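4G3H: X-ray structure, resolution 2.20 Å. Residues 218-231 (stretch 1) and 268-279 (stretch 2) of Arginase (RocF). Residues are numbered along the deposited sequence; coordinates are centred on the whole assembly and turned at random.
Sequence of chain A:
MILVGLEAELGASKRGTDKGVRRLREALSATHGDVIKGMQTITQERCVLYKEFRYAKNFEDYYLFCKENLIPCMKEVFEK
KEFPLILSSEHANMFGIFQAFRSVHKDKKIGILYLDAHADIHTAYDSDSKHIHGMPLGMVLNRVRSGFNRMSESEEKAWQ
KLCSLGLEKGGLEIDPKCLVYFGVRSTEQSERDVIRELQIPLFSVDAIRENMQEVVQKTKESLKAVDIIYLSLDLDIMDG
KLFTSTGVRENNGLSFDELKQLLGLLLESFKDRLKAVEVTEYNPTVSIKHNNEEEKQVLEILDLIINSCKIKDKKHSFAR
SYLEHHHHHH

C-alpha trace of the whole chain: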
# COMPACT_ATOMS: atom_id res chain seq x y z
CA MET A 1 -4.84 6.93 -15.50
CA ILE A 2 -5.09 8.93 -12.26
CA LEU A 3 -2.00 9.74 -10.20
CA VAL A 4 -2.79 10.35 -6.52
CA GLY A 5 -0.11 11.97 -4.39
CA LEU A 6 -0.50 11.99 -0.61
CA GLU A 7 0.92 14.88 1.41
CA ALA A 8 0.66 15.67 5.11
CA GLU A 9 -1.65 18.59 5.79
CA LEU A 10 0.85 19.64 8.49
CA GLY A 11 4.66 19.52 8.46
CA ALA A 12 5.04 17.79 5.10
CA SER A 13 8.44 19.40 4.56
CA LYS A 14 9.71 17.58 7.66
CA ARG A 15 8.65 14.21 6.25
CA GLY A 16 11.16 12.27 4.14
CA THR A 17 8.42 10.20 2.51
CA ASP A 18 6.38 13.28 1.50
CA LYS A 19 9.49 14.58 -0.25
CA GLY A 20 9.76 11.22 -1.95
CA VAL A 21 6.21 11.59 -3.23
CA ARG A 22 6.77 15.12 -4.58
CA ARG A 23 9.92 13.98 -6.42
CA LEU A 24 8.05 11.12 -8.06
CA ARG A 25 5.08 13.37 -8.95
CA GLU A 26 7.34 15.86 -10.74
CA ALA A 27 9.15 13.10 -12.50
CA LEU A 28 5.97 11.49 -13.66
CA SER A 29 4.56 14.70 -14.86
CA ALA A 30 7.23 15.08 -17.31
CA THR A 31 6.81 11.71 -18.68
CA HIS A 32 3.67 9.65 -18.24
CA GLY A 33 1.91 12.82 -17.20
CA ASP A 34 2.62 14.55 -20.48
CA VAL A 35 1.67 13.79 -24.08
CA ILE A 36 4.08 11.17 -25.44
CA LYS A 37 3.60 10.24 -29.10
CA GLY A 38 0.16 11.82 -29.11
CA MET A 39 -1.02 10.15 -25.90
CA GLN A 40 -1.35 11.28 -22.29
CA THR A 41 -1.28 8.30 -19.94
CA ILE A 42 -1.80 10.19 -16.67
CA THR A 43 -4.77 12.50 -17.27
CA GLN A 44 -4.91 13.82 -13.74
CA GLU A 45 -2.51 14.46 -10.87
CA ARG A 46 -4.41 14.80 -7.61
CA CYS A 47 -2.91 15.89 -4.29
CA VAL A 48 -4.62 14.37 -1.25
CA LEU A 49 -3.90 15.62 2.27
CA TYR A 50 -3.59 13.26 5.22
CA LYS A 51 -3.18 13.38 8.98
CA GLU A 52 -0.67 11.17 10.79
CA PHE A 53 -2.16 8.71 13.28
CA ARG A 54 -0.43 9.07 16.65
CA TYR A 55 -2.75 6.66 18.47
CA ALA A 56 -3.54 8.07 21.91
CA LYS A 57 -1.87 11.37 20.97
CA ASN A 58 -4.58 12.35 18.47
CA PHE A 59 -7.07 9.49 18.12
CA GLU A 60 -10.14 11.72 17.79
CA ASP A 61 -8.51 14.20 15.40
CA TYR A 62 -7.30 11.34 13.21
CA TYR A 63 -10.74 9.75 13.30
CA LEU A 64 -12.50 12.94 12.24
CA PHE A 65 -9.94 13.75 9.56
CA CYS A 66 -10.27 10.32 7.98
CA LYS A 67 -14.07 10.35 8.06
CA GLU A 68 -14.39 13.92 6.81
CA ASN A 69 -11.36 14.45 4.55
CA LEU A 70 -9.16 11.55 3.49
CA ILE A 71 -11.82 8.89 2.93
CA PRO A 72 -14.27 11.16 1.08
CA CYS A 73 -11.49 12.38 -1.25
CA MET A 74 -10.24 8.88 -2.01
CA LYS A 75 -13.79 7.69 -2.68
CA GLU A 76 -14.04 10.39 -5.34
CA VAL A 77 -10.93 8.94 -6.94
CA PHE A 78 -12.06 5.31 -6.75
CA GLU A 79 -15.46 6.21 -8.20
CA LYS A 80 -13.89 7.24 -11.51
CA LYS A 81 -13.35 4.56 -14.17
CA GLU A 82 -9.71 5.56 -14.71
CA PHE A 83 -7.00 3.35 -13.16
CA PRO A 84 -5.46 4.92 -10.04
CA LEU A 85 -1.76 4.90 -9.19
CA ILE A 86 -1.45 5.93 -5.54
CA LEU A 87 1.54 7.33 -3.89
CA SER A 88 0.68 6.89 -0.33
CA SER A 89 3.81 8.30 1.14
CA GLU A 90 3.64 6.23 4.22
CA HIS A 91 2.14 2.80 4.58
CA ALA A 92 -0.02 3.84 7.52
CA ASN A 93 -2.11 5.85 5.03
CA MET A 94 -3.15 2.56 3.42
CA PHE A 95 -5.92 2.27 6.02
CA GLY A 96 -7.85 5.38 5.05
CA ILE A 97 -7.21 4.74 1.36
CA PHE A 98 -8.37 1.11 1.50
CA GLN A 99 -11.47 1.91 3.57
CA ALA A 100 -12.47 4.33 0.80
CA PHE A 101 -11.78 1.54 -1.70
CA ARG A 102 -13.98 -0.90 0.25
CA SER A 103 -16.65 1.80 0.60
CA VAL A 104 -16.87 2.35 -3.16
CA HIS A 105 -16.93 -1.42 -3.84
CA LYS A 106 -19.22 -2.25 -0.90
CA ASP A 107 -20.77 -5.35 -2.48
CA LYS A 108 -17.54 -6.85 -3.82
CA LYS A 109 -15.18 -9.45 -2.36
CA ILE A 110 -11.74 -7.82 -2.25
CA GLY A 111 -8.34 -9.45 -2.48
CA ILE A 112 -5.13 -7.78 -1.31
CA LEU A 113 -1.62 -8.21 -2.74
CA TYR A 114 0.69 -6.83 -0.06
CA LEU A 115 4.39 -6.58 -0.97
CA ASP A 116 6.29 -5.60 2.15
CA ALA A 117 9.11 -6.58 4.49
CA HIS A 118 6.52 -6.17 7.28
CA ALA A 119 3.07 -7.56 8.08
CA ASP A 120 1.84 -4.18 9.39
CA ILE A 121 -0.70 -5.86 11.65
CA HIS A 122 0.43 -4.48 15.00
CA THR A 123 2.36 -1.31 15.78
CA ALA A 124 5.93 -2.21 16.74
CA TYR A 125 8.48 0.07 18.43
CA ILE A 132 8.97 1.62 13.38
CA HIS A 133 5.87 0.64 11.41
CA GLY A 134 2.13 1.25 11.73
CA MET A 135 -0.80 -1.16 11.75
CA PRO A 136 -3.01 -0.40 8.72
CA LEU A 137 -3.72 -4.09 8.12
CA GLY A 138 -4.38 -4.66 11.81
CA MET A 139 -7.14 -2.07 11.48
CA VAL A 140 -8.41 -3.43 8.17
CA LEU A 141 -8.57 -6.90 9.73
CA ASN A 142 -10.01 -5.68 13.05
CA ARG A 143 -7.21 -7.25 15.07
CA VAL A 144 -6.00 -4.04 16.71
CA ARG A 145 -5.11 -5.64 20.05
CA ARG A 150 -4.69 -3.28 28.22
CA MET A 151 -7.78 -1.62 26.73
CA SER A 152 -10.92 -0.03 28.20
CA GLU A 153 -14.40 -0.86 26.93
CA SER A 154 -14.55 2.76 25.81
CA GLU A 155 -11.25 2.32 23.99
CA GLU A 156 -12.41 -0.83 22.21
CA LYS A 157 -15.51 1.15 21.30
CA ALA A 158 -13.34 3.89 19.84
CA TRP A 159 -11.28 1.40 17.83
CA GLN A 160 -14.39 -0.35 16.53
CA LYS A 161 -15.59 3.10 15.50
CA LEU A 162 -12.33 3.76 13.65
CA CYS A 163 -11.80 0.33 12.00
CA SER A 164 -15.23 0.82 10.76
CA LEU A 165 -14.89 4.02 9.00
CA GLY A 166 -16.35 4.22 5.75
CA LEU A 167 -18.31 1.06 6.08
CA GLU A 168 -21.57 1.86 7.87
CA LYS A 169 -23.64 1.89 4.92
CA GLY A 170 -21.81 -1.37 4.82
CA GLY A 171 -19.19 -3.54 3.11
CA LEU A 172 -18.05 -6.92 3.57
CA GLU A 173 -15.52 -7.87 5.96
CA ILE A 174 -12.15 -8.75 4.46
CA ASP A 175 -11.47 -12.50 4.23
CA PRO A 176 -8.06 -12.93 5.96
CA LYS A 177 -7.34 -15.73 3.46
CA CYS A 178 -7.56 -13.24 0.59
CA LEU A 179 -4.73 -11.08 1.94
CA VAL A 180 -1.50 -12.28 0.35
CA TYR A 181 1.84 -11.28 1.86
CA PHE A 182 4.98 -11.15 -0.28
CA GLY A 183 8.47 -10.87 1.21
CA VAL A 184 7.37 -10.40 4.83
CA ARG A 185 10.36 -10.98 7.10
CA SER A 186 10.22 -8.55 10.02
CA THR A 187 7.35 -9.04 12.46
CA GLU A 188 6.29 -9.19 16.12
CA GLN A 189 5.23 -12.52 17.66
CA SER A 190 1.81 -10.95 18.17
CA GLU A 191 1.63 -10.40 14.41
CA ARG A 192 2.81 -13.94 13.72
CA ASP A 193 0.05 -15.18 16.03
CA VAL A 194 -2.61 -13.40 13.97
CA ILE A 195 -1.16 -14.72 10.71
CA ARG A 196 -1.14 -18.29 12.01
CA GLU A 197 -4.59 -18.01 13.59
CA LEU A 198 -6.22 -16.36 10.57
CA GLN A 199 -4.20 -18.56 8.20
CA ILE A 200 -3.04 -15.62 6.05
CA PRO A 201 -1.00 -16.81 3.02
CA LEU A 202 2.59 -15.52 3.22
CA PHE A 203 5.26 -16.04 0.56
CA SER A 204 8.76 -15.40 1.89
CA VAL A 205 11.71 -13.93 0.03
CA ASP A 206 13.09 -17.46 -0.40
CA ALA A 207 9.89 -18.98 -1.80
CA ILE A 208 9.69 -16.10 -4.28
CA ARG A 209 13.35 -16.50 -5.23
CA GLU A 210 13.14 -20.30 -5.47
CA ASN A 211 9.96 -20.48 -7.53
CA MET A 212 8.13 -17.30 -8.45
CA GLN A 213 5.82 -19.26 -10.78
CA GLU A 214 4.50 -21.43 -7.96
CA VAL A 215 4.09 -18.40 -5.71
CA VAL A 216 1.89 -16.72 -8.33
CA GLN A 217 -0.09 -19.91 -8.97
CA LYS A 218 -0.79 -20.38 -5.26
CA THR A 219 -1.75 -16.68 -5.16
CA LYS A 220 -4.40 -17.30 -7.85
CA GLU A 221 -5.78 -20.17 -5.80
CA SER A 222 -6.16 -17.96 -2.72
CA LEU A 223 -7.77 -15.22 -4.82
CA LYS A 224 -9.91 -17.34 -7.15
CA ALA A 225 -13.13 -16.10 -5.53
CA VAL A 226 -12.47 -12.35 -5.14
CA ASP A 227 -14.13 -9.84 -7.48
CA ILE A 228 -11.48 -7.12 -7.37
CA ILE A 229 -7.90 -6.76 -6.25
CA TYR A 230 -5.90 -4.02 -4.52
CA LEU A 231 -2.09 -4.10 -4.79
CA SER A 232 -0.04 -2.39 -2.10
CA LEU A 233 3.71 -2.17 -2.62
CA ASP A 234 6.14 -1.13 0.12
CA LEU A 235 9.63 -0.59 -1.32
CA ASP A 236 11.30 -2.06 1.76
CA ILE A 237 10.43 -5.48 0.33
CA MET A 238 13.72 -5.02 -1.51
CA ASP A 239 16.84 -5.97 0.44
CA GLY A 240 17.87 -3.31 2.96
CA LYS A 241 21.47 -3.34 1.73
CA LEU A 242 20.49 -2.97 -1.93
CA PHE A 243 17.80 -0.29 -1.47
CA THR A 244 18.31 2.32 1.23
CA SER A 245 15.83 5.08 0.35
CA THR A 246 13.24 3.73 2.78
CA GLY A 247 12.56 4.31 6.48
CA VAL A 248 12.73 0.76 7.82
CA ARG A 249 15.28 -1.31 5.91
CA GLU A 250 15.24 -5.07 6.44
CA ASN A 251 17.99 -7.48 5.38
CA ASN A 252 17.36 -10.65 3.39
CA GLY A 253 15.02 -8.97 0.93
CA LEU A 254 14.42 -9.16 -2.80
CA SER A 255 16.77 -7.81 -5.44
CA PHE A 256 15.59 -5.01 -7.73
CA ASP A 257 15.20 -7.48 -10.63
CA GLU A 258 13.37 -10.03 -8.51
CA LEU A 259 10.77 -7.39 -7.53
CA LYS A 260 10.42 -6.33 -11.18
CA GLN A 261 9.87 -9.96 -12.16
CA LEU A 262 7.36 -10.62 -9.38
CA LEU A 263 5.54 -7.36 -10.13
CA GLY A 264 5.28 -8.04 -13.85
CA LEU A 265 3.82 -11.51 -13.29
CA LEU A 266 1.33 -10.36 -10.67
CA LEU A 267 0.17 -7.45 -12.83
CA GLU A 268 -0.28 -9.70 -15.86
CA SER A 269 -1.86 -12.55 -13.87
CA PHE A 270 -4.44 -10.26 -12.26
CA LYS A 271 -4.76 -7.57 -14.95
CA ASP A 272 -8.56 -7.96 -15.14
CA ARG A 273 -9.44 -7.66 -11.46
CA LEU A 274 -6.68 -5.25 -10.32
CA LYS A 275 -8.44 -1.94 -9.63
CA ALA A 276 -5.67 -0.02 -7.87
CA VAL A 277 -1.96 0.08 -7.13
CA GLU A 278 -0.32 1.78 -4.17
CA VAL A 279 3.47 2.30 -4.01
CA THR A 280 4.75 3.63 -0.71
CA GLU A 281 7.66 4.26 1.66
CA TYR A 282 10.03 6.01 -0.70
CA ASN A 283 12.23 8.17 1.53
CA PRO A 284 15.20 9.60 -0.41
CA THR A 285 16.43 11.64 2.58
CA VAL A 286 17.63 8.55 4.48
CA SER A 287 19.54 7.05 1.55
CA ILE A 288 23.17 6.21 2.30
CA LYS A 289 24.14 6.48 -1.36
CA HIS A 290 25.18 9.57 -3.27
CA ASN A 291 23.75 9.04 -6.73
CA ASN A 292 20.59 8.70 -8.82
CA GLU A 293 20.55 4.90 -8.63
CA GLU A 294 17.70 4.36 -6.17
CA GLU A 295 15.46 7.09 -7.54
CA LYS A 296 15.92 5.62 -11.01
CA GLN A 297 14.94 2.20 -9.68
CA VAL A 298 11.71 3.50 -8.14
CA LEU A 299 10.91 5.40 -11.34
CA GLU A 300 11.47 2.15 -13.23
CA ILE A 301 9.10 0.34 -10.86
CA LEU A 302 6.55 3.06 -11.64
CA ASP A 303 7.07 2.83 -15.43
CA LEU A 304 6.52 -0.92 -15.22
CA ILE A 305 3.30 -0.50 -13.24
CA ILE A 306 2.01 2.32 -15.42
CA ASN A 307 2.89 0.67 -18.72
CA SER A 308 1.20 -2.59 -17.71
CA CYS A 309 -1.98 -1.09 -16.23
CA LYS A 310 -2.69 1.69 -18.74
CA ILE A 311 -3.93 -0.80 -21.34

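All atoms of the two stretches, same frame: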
# COMPACT_ATOMS: atom_id res chain seq x y z
N LYS A 218 -0.14 -20.21 -6.56
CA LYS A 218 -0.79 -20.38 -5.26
C LYS A 218 -1.54 -19.10 -4.89
O LYS A 218 -2.51 -19.14 -4.13
CB LYS A 218 0.25 -20.69 -4.18
CG LYS A 218 0.90 -22.07 -4.29
CD LYS A 218 1.86 -22.30 -3.12
CE LYS A 218 2.67 -23.59 -3.29
NZ LYS A 218 3.71 -23.75 -2.21
N THR A 219 -1.09 -17.96 -5.42
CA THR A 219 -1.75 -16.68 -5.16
C THR A 219 -3.11 -16.68 -5.85
O THR A 219 -4.10 -16.21 -5.28
CB THR A 219 -0.92 -15.48 -5.67
OG1 THR A 219 0.30 -15.40 -4.92
CG2 THR A 219 -1.69 -14.18 -5.51
N LYS A 220 -3.15 -17.21 -7.07
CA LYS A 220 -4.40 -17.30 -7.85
C LYS A 220 -5.41 -18.15 -7.10
O LYS A 220 -6.59 -17.82 -7.04
CB LYS A 220 -4.14 -17.94 -9.21
CG LYS A 220 -3.31 -17.11 -10.16
CD LYS A 220 -3.02 -17.89 -11.42
CE LYS A 220 -2.33 -17.04 -12.47
NZ LYS A 220 -1.92 -17.86 -13.64
N GLU A 221 -4.93 -19.26 -6.55
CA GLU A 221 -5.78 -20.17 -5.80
C GLU A 221 -6.44 -19.44 -4.64
O GLU A 221 -7.65 -19.53 -4.47
CB GLU A 221 -4.94 -21.35 -5.29
CG GLU A 221 -4.35 -22.18 -6.43
CD GLU A 221 -3.39 -23.27 -5.96
OE1 GLU A 221 -2.93 -24.05 -6.82
OE2 GLU A 221 -3.10 -23.34 -4.75
N SER A 222 -5.65 -18.71 -3.87
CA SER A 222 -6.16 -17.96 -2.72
C SER A 222 -7.13 -16.85 -3.13
O SER A 222 -8.04 -16.50 -2.37
CB SER A 222 -5.01 -17.31 -1.95
OG SER A 222 -4.16 -18.28 -1.35
N LEU A 223 -6.95 -16.32 -4.33
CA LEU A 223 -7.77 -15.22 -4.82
C LEU A 223 -8.81 -15.58 -5.87
O LEU A 223 -9.47 -14.70 -6.42
CB LEU A 223 -6.84 -14.13 -5.38
CG LEU A 223 -6.56 -12.92 -4.49
CD1 LEU A 223 -6.29 -13.35 -3.06
CD2 LEU A 223 -5.40 -12.14 -5.07
N LYS A 224 -8.96 -16.87 -6.14
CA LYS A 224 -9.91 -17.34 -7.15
C LYS A 224 -11.35 -16.83 -6.99
O LYS A 224 -12.06 -16.67 -7.98
CB LYS A 224 -9.92 -18.87 -7.17
CG LYS A 224 -10.25 -19.50 -5.83
CD LYS A 224 -10.25 -21.02 -5.91
CE LYS A 224 -10.62 -21.64 -4.57
NZ LYS A 224 -10.70 -23.12 -4.65
N ALA A 225 -11.77 -16.56 -5.76
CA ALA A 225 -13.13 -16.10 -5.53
C ALA A 225 -13.36 -14.59 -5.41
O ALA A 225 -14.51 -14.14 -5.44
CB ALA A 225 -13.70 -16.80 -4.30
N VAL A 226 -12.30 -13.80 -5.29
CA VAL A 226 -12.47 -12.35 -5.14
C VAL A 226 -12.91 -11.69 -6.44
O VAL A 226 -12.58 -12.16 -7.52
CB VAL A 226 -11.17 -11.65 -4.64
CG1 VAL A 226 -10.66 -12.36 -3.38
CG2 VAL A 226 -10.11 -11.65 -5.74
N ASP A 227 -13.63 -10.58 -6.32
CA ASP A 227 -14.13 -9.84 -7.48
C ASP A 227 -13.15 -8.78 -7.95
O ASP A 227 -13.05 -8.51 -9.15
CB ASP A 227 -15.46 -9.16 -7.15
CG ASP A 227 -16.53 -10.15 -6.75
OD1 ASP A 227 -16.83 -11.06 -7.55
OD2 ASP A 227 -17.08 -10.01 -5.63
N ILE A 228 -12.45 -8.15 -7.02
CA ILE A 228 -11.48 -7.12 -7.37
C ILE A 228 -10.27 -7.19 -6.46
O ILE A 228 -10.35 -7.65 -5.32
CB ILE A 228 -12.10 -5.71 -7.32
CG1 ILE A 228 -12.61 -5.42 -5.91
CG2 ILE A 228 -13.20 -5.57 -8.36
CD1 ILE A 228 -13.11 -4.01 -5.76
N ILE A 229 -9.15 -6.70 -6.97
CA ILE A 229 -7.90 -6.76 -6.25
C ILE A 229 -7.24 -5.40 -6.05
O ILE A 229 -7.31 -4.52 -6.92
CB ILE A 229 -6.94 -7.71 -6.98
CG1 ILE A 229 -7.59 -9.09 -7.12
CG2 ILE A 229 -5.62 -7.82 -6.24
CD1 ILE A 229 -6.78 -10.09 -7.92
N TYR A 230 -6.62 -5.24 -4.89
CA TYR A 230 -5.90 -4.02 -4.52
C TYR A 230 -4.44 -4.42 -4.28
O TYR A 230 -4.17 -5.33 -3.49
CB TYR A 230 -6.50 -3.45 -3.22
CG TYR A 230 -5.83 -2.18 -2.72
CD1 TYR A 230 -6.28 -0.92 -3.12
CD2 TYR A 230 -4.76 -2.24 -1.83
CE1 TYR A 230 -5.66 0.26 -2.65
CE2 TYR A 230 -4.14 -1.08 -1.35
CZ TYR A 230 -4.59 0.16 -1.76
OH TYR A 230 -3.97 1.30 -1.29
N LEU A 231 -3.51 -3.79 -4.99
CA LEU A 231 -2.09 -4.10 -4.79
C LEU A 231 -1.39 -2.98 -4.02
O LEU A 231 -1.43 -1.81 -4.41
CB LEU A 231 -1.37 -4.33 -6.13
CG LEU A 231 0.05 -4.90 -5.91
CD1 LEU A 231 0.43 -5.83 -7.05
CD2 LEU A 231 1.07 -3.77 -5.76
N GLU A 268 0.25 -9.01 -14.69
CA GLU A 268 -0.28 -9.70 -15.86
C GLU A 268 -1.29 -10.77 -15.43
O GLU A 268 -2.33 -10.94 -16.06
CB GLU A 268 0.86 -10.33 -16.65
CG GLU A 268 0.53 -10.64 -18.09
CD GLU A 268 0.12 -9.41 -18.88
OE1 GLU A 268 0.84 -8.39 -18.80
OE2 GLU A 268 -0.91 -9.47 -19.58
N SER A 269 -0.98 -11.49 -14.36
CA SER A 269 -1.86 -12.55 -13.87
C SER A 269 -3.19 -12.04 -13.33
O SER A 269 -4.18 -12.77 -13.35
CB SER A 269 -1.16 -13.36 -12.78
OG SER A 269 0.03 -13.95 -13.27
N PHE A 270 -3.21 -10.81 -12.82
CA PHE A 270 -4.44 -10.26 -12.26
C PHE A 270 -4.89 -8.97 -12.95
O PHE A 270 -5.66 -8.20 -12.39
CB PHE A 270 -4.25 -10.00 -10.76
CG PHE A 270 -3.95 -11.24 -9.97
CD1 PHE A 270 -4.92 -12.23 -9.80
CD2 PHE A 270 -2.68 -11.45 -9.43
CE1 PHE A 270 -4.63 -13.41 -9.12
CE2 PHE A 270 -2.37 -12.62 -8.75
CZ PHE A 270 -3.35 -13.61 -8.59
N LYS A 271 -4.42 -8.77 -14.17
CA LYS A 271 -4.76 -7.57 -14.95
C LYS A 271 -6.25 -7.20 -14.94
O LYS A 271 -6.59 -6.03 -14.79
CB LYS A 271 -4.29 -7.75 -16.40
CG LYS A 271 -4.54 -6.54 -17.29
CD LYS A 271 -3.55 -5.41 -17.02
CE LYS A 271 -2.24 -5.62 -17.76
NZ LYS A 271 -1.52 -6.86 -17.37
N ASP A 272 -7.12 -8.19 -15.10
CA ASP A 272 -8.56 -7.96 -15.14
C ASP A 272 -9.23 -7.50 -13.86
O ASP A 272 -10.13 -6.67 -13.90
CB ASP A 272 -9.27 -9.22 -15.64
CG ASP A 272 -9.28 -9.33 -17.15
OD1 ASP A 272 -8.19 -9.29 -17.76
OD2 ASP A 272 -10.38 -9.45 -17.72
N ARG A 273 -8.81 -8.03 -12.72
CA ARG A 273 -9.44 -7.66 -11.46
C ARG A 273 -8.69 -6.61 -10.62
O ARG A 273 -9.21 -6.14 -9.61
CB ARG A 273 -9.68 -8.92 -10.61
CG ARG A 273 -10.71 -9.88 -11.22
CD ARG A 273 -10.84 -11.15 -10.38
NE ARG A 273 -9.63 -11.97 -10.44
CZ ARG A 273 -9.42 -13.05 -9.69
NH1 ARG A 273 -10.32 -13.45 -8.80
NH2 ARG A 273 -8.29 -13.73 -9.82
N LEU A 274 -7.47 -6.26 -11.04
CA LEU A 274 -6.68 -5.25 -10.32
C LEU A 274 -7.31 -3.89 -10.56
O LEU A 274 -7.35 -3.41 -11.69
CB LEU A 274 -5.24 -5.25 -10.84
CG LEU A 274 -4.25 -4.28 -10.16
CD1 LEU A 274 -4.07 -4.66 -8.69
CD2 LEU A 274 -2.90 -4.35 -10.88
N LYS A 275 -7.81 -3.25 -9.50
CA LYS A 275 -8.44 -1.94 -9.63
C LYS A 275 -7.62 -0.78 -9.07
O LYS A 275 -8.00 0.38 -9.22
CB LYS A 275 -9.83 -1.96 -8.97
CG LYS A 275 -10.77 -3.00 -9.57
CD LYS A 275 -10.88 -2.82 -11.07
CE LYS A 275 -11.59 -3.99 -11.73
NZ LYS A 275 -11.60 -3.87 -13.21
N ALA A 276 -6.51 -1.08 -8.40
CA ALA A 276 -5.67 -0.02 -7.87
C ALA A 276 -4.30 -0.51 -7.45
O ALA A 276 -4.13 -1.67 -7.06
CB ALA A 276 -6.36 0.67 -6.68
N VAL A 277 -3.32 0.38 -7.55
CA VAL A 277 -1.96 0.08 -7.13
C VAL A 277 -1.43 1.21 -6.27
O VAL A 277 -1.52 2.40 -6.64
CB VAL A 277 -1.01 -0.14 -8.31
CG1 VAL A 277 0.39 -0.40 -7.78
CG2 VAL A 277 -1.48 -1.33 -9.16
N GLU A 278 -0.89 0.84 -5.12
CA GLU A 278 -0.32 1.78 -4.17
C GLU A 278 1.17 1.47 -4.02
O GLU A 278 1.55 0.32 -3.78
CB GLU A 278 -1.01 1.61 -2.81
CG GLU A 278 -0.50 2.52 -1.70
CD GLU A 278 -0.81 1.98 -0.31
OE1 GLU A 278 -1.71 1.12 -0.18
OE2 GLU A 278 -0.16 2.41 0.66
N VAL A 279 2.02 2.48 -4.18
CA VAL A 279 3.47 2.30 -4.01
C VAL A 279 3.82 3.28 -2.91
O VAL A 279 3.50 4.46 -2.99
CB VAL A 279 4.27 2.60 -5.30
CG1 VAL A 279 5.76 2.38 -5.05
CG2 VAL A 279 3.80 1.69 -6.43
O HOH W 1 -7.75 -16.25 -9.19

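Two neighbouring helix-to-strand segments of a chain often pack by the same device, a strand pairing extended by side chains that plug the hollow between the segments' helical ends. Residues 218-231 and 268-279 of this arginase illustrate it, burying 851 Å² between them.

The strands run parallel, but not in even register: Ile-229 N donates to Arg-273 O (2.7 Å), Lys-275 N to Ile-229 O (2.9 Å), Leu-231 N to Ala-276 O (3.0 Å) and Glu-278 N to Leu-231 O (2.8 Å). Ile-229 thus straddles Leu-274 and Leu-231 straddles Val-277, so a step of two residues in one strand matches a step of three in the other; the second strand bulges at Lys-275 and Ala-276. Side chains on one face of this sheet interlock. The Leu-274 methyl CD1 fits between Ile-229 and Leu-231, lying 4.3 Å from Ile-229 CG2 and 3.7 Å from Leu-231 CB, while Leu-231 CD2 meets Val-277 CG1 at 4.0 Å.

A prominent bump at the helical end is Phe-270, the first residue after the helix to leave helical phi/psi. Its ring fills a pocket lined by Thr-219, Lys-220, Leu-223 and Ile-229; Ile-229 CD1 comes within 3.4 Å of Phe-270 CD1, and Thr-219 CG2 within 3.5 Å of Phe-270 CZ. The same Ile-229 methyl also lies over one face of the Arg-273 guanidinium, so one apolar tip packs against both groups.

Arg-273 fills a polar hollow instead. A type I turn from Leu-223 to Val-226 presents two carbonyls near the guanidinium plane, and Arg-273 NH1 donates to Leu-223 O (2.8 Å) and Val-226 O (2.9 Å). A water accepts from Arg-273 NH2 (2.7 Å) and donates to Lys-220 O (2.9 Å), bridging the two groups.

On the other face of the sheet, Tyr-230 CD1 rests 3.9 Å from the small Ala-276 CB. Its ring reaches past this methyl, and Tyr-230 OH donates a short 2.5 Å hydrogen bond to Glu-278 OE1.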